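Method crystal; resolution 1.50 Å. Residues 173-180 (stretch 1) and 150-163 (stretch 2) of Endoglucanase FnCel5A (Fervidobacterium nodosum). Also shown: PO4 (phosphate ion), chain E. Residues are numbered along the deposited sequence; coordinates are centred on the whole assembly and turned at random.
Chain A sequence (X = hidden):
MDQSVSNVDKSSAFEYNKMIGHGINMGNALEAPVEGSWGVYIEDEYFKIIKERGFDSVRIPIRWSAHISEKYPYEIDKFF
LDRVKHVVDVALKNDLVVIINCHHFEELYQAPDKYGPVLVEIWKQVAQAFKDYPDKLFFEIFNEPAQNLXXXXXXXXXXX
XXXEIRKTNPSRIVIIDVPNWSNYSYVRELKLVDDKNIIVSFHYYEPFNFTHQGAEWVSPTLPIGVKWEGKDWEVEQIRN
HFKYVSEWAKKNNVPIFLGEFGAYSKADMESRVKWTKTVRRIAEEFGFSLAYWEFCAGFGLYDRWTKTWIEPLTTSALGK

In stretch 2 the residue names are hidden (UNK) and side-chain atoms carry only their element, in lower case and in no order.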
# COMPACT_ATOMS: atom_id res chain seq x y z
N ILE A 173 -6.05 -2.68 13.44
CA ILE A 173 -6.33 -1.84 12.28
C ILE A 173 -6.43 -2.67 10.99
O ILE A 173 -5.52 -3.46 10.68
CB ILE A 173 -5.29 -0.76 12.14
CG1 ILE A 173 -5.41 0.25 13.29
CG2 ILE A 173 -5.45 -0.07 10.76
CD1 ILE A 173 -6.64 1.14 13.24
N VAL A 174 -7.49 -2.48 10.21
CA VAL A 174 -7.59 -3.11 8.90
C VAL A 174 -7.75 -1.98 7.88
O VAL A 174 -8.64 -1.10 8.04
CB VAL A 174 -8.80 -4.07 8.84
CG1 VAL A 174 -9.10 -4.59 7.36
CG2 VAL A 174 -8.56 -5.20 9.86
N ILE A 175 -6.92 -2.01 6.84
CA ILE A 175 -6.92 -0.95 5.82
C ILE A 175 -7.74 -1.43 4.64
O ILE A 175 -7.51 -2.53 4.13
CB ILE A 175 -5.48 -0.64 5.36
CG1 ILE A 175 -4.75 0.08 6.49
CG2 ILE A 175 -5.42 0.24 4.08
CD1 ILE A 175 -3.27 -0.11 6.43
N ILE A 176 -8.68 -0.58 4.24
CA ILE A 176 -9.60 -0.84 3.12
C ILE A 176 -9.24 0.02 1.90
O ILE A 176 -9.27 1.26 1.96
CB ILE A 176 -11.09 -0.48 3.54
CG1 ILE A 176 -11.43 -1.14 4.86
CG2 ILE A 176 -12.07 -0.83 2.44
CD1 ILE A 176 -11.16 -2.65 4.93
N ASP A 177 -8.87 -0.63 0.80
CA ASP A 177 -8.52 0.08 -0.44
C ASP A 177 -9.73 0.59 -1.19
O ASP A 177 -10.73 -0.06 -1.29
CB ASP A 177 -7.74 -0.83 -1.40
CG ASP A 177 -6.24 -1.05 -0.91
OD1 ASP A 177 -6.04 -1.26 0.32
OD2 ASP A 177 -5.30 -1.07 -1.76
N VAL A 178 -9.55 1.76 -1.74
CA VAL A 178 -10.46 2.34 -2.74
C VAL A 178 -10.44 1.42 -3.97
O VAL A 178 -9.35 0.90 -4.33
CB VAL A 178 -9.93 3.76 -3.04
CG1 VAL A 178 -10.70 4.31 -4.22
CG2 VAL A 178 -10.19 4.59 -1.78
N PRO A 179 -11.61 1.20 -4.61
CA PRO A 179 -11.68 0.28 -5.77
C PRO A 179 -11.17 0.96 -7.05
O PRO A 179 -10.57 2.05 -6.96
CB PRO A 179 -13.16 -0.11 -5.84
CG PRO A 179 -13.88 1.12 -5.26
CD PRO A 179 -12.93 1.81 -4.29
N ASN A 180 -11.34 0.29 -8.21
CA ASN A 180 -10.83 0.80 -9.49
C ASN A 180 -9.36 1.25 -9.40
O ASN A 180 -8.99 2.39 -9.69
CB ASN A 180 -11.71 1.91 -10.05
CG ASN A 180 -11.80 1.86 -11.56
OD1 ASN A 180 -12.78 1.36 -12.12
ND2 ASN A 180 -10.79 2.40 -12.23
N UNK A 150 -15.50 -5.12 -9.06
CA UNK A 150 -16.03 -3.76 -9.20
C UNK A 150 -16.23 -3.15 -7.82
O UNK A 150 -16.22 -3.88 -6.83
c UNK A 150 -17.27 -4.43 -11.27
c UNK A 150 -17.39 -3.79 -9.89
o UNK A 150 -18.27 -4.61 -9.09
N UNK A 151 -16.42 -1.82 -7.73
CA UNK A 151 -16.74 -1.21 -6.43
C UNK A 151 -17.88 -1.95 -5.71
O UNK A 151 -17.80 -2.21 -4.51
c UNK A 151 -17.13 0.24 -6.82
c UNK A 151 -16.24 0.53 -8.01
c UNK A 151 -16.28 -0.81 -8.80
N UNK A 152 -18.92 -2.32 -6.44
CA UNK A 152 -20.02 -3.10 -5.85
C UNK A 152 -19.60 -4.45 -5.29
O UNK A 152 -19.99 -4.82 -4.17
c UNK A 152 -22.32 -4.14 -6.45
c UNK A 152 -21.14 -3.24 -6.90
o UNK A 152 -21.60 -1.93 -7.25
N UNK A 153 -18.83 -5.22 -6.05
CA UNK A 153 -18.41 -6.55 -5.59
C UNK A 153 -17.47 -6.38 -4.42
O UNK A 153 -17.47 -7.18 -3.48
c UNK A 153 -19.37 -8.88 -7.65
c UNK A 153 -18.52 -7.63 -7.90
c UNK A 153 -20.06 -9.42 -8.93
n UNK A 153 -21.04 -10.41 -8.36
c UNK A 153 -17.64 -7.25 -6.70
N UNK A 154 -16.62 -5.36 -4.48
CA UNK A 154 -15.71 -5.14 -3.39
C UNK A 154 -16.44 -4.75 -2.13
O UNK A 154 -16.08 -5.18 -1.05
c UNK A 154 -11.41 -6.15 -1.15
c UNK A 154 -12.84 -4.39 -2.03
c UNK A 154 -12.47 -5.74 -2.01
c UNK A 154 -10.77 -5.20 -0.31
c UNK A 154 -14.73 -4.08 -3.81
c UNK A 154 -12.12 -3.47 -1.24
c UNK A 154 -11.09 -3.86 -0.35
c UNK A 154 -13.65 -2.32 -2.42
n UNK A 154 -12.66 -2.22 -1.46
c UNK A 154 -13.80 -3.61 -2.80
N UNK A 155 -17.47 -3.93 -2.26
CA UNK A 155 -18.20 -3.46 -1.11
C UNK A 155 -18.87 -4.68 -0.46
O UNK A 155 -19.13 -4.69 0.76
c UNK A 155 -18.72 -1.07 -1.71
n UNK A 155 -19.32 -0.26 -2.55
c UNK A 155 -19.28 -2.45 -1.56
o UNK A 155 -17.73 -0.77 -1.10
N UNK A 156 -19.17 -5.68 -1.28
CA UNK A 156 -19.79 -6.91 -0.79
C UNK A 156 -18.79 -7.87 -0.14
O UNK A 156 -19.08 -8.52 0.89
c UNK A 156 -21.77 -6.76 -2.41
c UNK A 156 -20.58 -7.64 -1.89
c UNK A 156 -22.41 -7.20 -3.75
o UNK A 156 -21.82 -8.01 -4.51
o UNK A 156 -23.53 -6.68 -4.06
N UNK A 157 -17.59 -7.94 -0.76
CA UNK A 157 -16.56 -8.86 -0.35
C UNK A 157 -15.76 -8.48 0.91
O UNK A 157 -15.57 -9.32 1.81
c UNK A 157 -14.83 -11.34 -0.81
c UNK A 157 -14.37 -9.96 -1.26
c UNK A 157 -13.51 -10.08 -2.54
c UNK A 157 -15.59 -9.08 -1.55
N UNK A 158 -15.23 -7.25 0.94
CA UNK A 158 -14.33 -6.89 2.01
C UNK A 158 -14.97 -7.05 3.39
O UNK A 158 -14.26 -7.50 4.29
c UNK A 158 -15.69 -2.09 3.40
o UNK A 158 -16.32 -0.99 3.96
c UNK A 158 -15.05 -2.98 4.26
c UNK A 158 -14.37 -4.32 2.35
c UNK A 158 -13.64 -5.51 1.79
c UNK A 158 -15.01 -3.38 1.50
c UNK A 158 -15.68 -2.28 2.01
c UNK A 158 -14.39 -4.09 3.73
N UNK A 159 -16.30 -6.73 3.57
CA UNK A 159 -16.86 -6.99 4.91
C UNK A 159 -16.87 -8.46 5.28
O UNK A 159 -16.78 -8.74 6.48
c UNK A 159 -18.29 -6.41 4.84
c UNK A 159 -18.22 -5.38 3.70
c UNK A 159 -17.34 -6.12 2.69
N UNK A 160 -16.97 -9.38 4.30
CA UNK A 160 -16.90 -10.80 4.67
C UNK A 160 -15.51 -11.13 5.17
O UNK A 160 -15.34 -11.84 6.19
n UNK A 160 -20.70 -12.53 -0.03
c UNK A 160 -20.43 -11.89 1.29
c UNK A 160 -18.68 -11.39 2.98
c UNK A 160 -19.02 -12.25 1.79
c UNK A 160 -17.25 -11.67 3.47
N UNK A 161 -14.51 -10.54 4.50
CA UNK A 161 -13.13 -10.81 4.92
C UNK A 161 -12.94 -10.22 6.32
O UNK A 161 -12.41 -10.88 7.23
c UNK A 161 -12.10 -10.23 3.93
c UNK A 161 -10.74 -10.58 4.46
c UNK A 161 -12.29 -10.88 2.57
N UNK A 162 -13.38 -8.97 6.48
CA UNK A 162 -13.26 -8.25 7.76
C UNK A 162 -13.90 -9.05 8.91
O UNK A 162 -13.31 -9.17 10.00
c UNK A 162 -13.78 -5.96 8.90
c UNK A 162 -13.93 -6.89 7.68
c UNK A 162 -14.50 -4.66 8.58
c UNK A 162 -12.30 -5.72 9.23
N UNK A 163 -15.07 -9.64 8.64
CA UNK A 163 -15.74 -10.52 9.61
C UNK A 163 -14.86 -11.65 10.11
O UNK A 163 -14.79 -11.93 11.34
P PO4 E . -22.91 -0.50 -4.34
O1 PO4 E . -22.14 0.58 -5.08
O2 PO4 E . -24.07 0.08 -3.53
O3 PO4 E . -23.47 -1.41 -5.44
O4 PO4 E . -22.02 -1.20 -3.30

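Position 150 carries one carbon that bears an oxygen and a second carbon, and it lies out of contact with the strand: Thr150. Its OG1 accepts from the backbone N of 153 at 3.2 Å, capping the helix that starts at the next residue. At 151 three carbons close a ring onto the backbone N, so this is Pro151; its CG packs 3.7 Å from CG of Pro179, ring against ring. Position 152 repeats the carbon with one oxygen and one carbon, but points away from stretch 1. It is Thr152, whose OG1 donates to O3 of the phosphate at 2.7 Å.

Position 153 has four carbons in a row ending in nitrogen and does not reach the strand: Lys153. At 154 one carbon leads into fused five- and six-membered rings of eight carbons and one nitrogen, which only tryptophan provides. NE1 of Trp154 donates to the backbone O of Asp177 at 2.9 Å, and its CD1 lies 4.1 Å from CB of Pro179. Position 155 has two carbons, the second carrying an oxygen and a nitrogen: Asn155, with ND2 donating to O4 of the phosphate at 3.0 Å. At 156 three carbons end in two oxygens, exposed and far from the strand, giving Glu156.

Position 157 shows four carbons forked at the second, buried but out of reach of stretch 1: Leu157. At 158 one carbon bears a six-carbon ring with an oxygen, hence Tyr158; CG2 of Ile176 sits over its face, 3.8 Å from the centroid of the Tyr158 ring. Position 159 closes three carbons onto its own N and points away: Pro159. Without an N-H it cannot bond to the preceding turn, and the helix kinks here. Position 160, four carbons in a row and a nitrogen, is the exposed Lys160. Position 161, one carbon carrying two, is Val161, buried yet not touching the strand. At 162 four carbons fork at the second; Leu162 starts sideways, but its end comes nearer, placing CD1 3.8 Å from CG2 of Val174. Position 163 has no side-chain atoms: Gly163.

The helix runs nearly antiparallel to the strand, at 169°, with axes 10.4 Å apart at closest approach. Contacts at 154, 158 and 162 follow a four-residue spacing, while Val174 and Ile176, two apart on the strand, both point toward the helix. The rule is apolar packing along matched periodicities, with one indole hydrogen bond satisfying a strand carbonyl and two prolines closing the far end.

Stretch 2 150-163: TPTKWNELYPKVLG
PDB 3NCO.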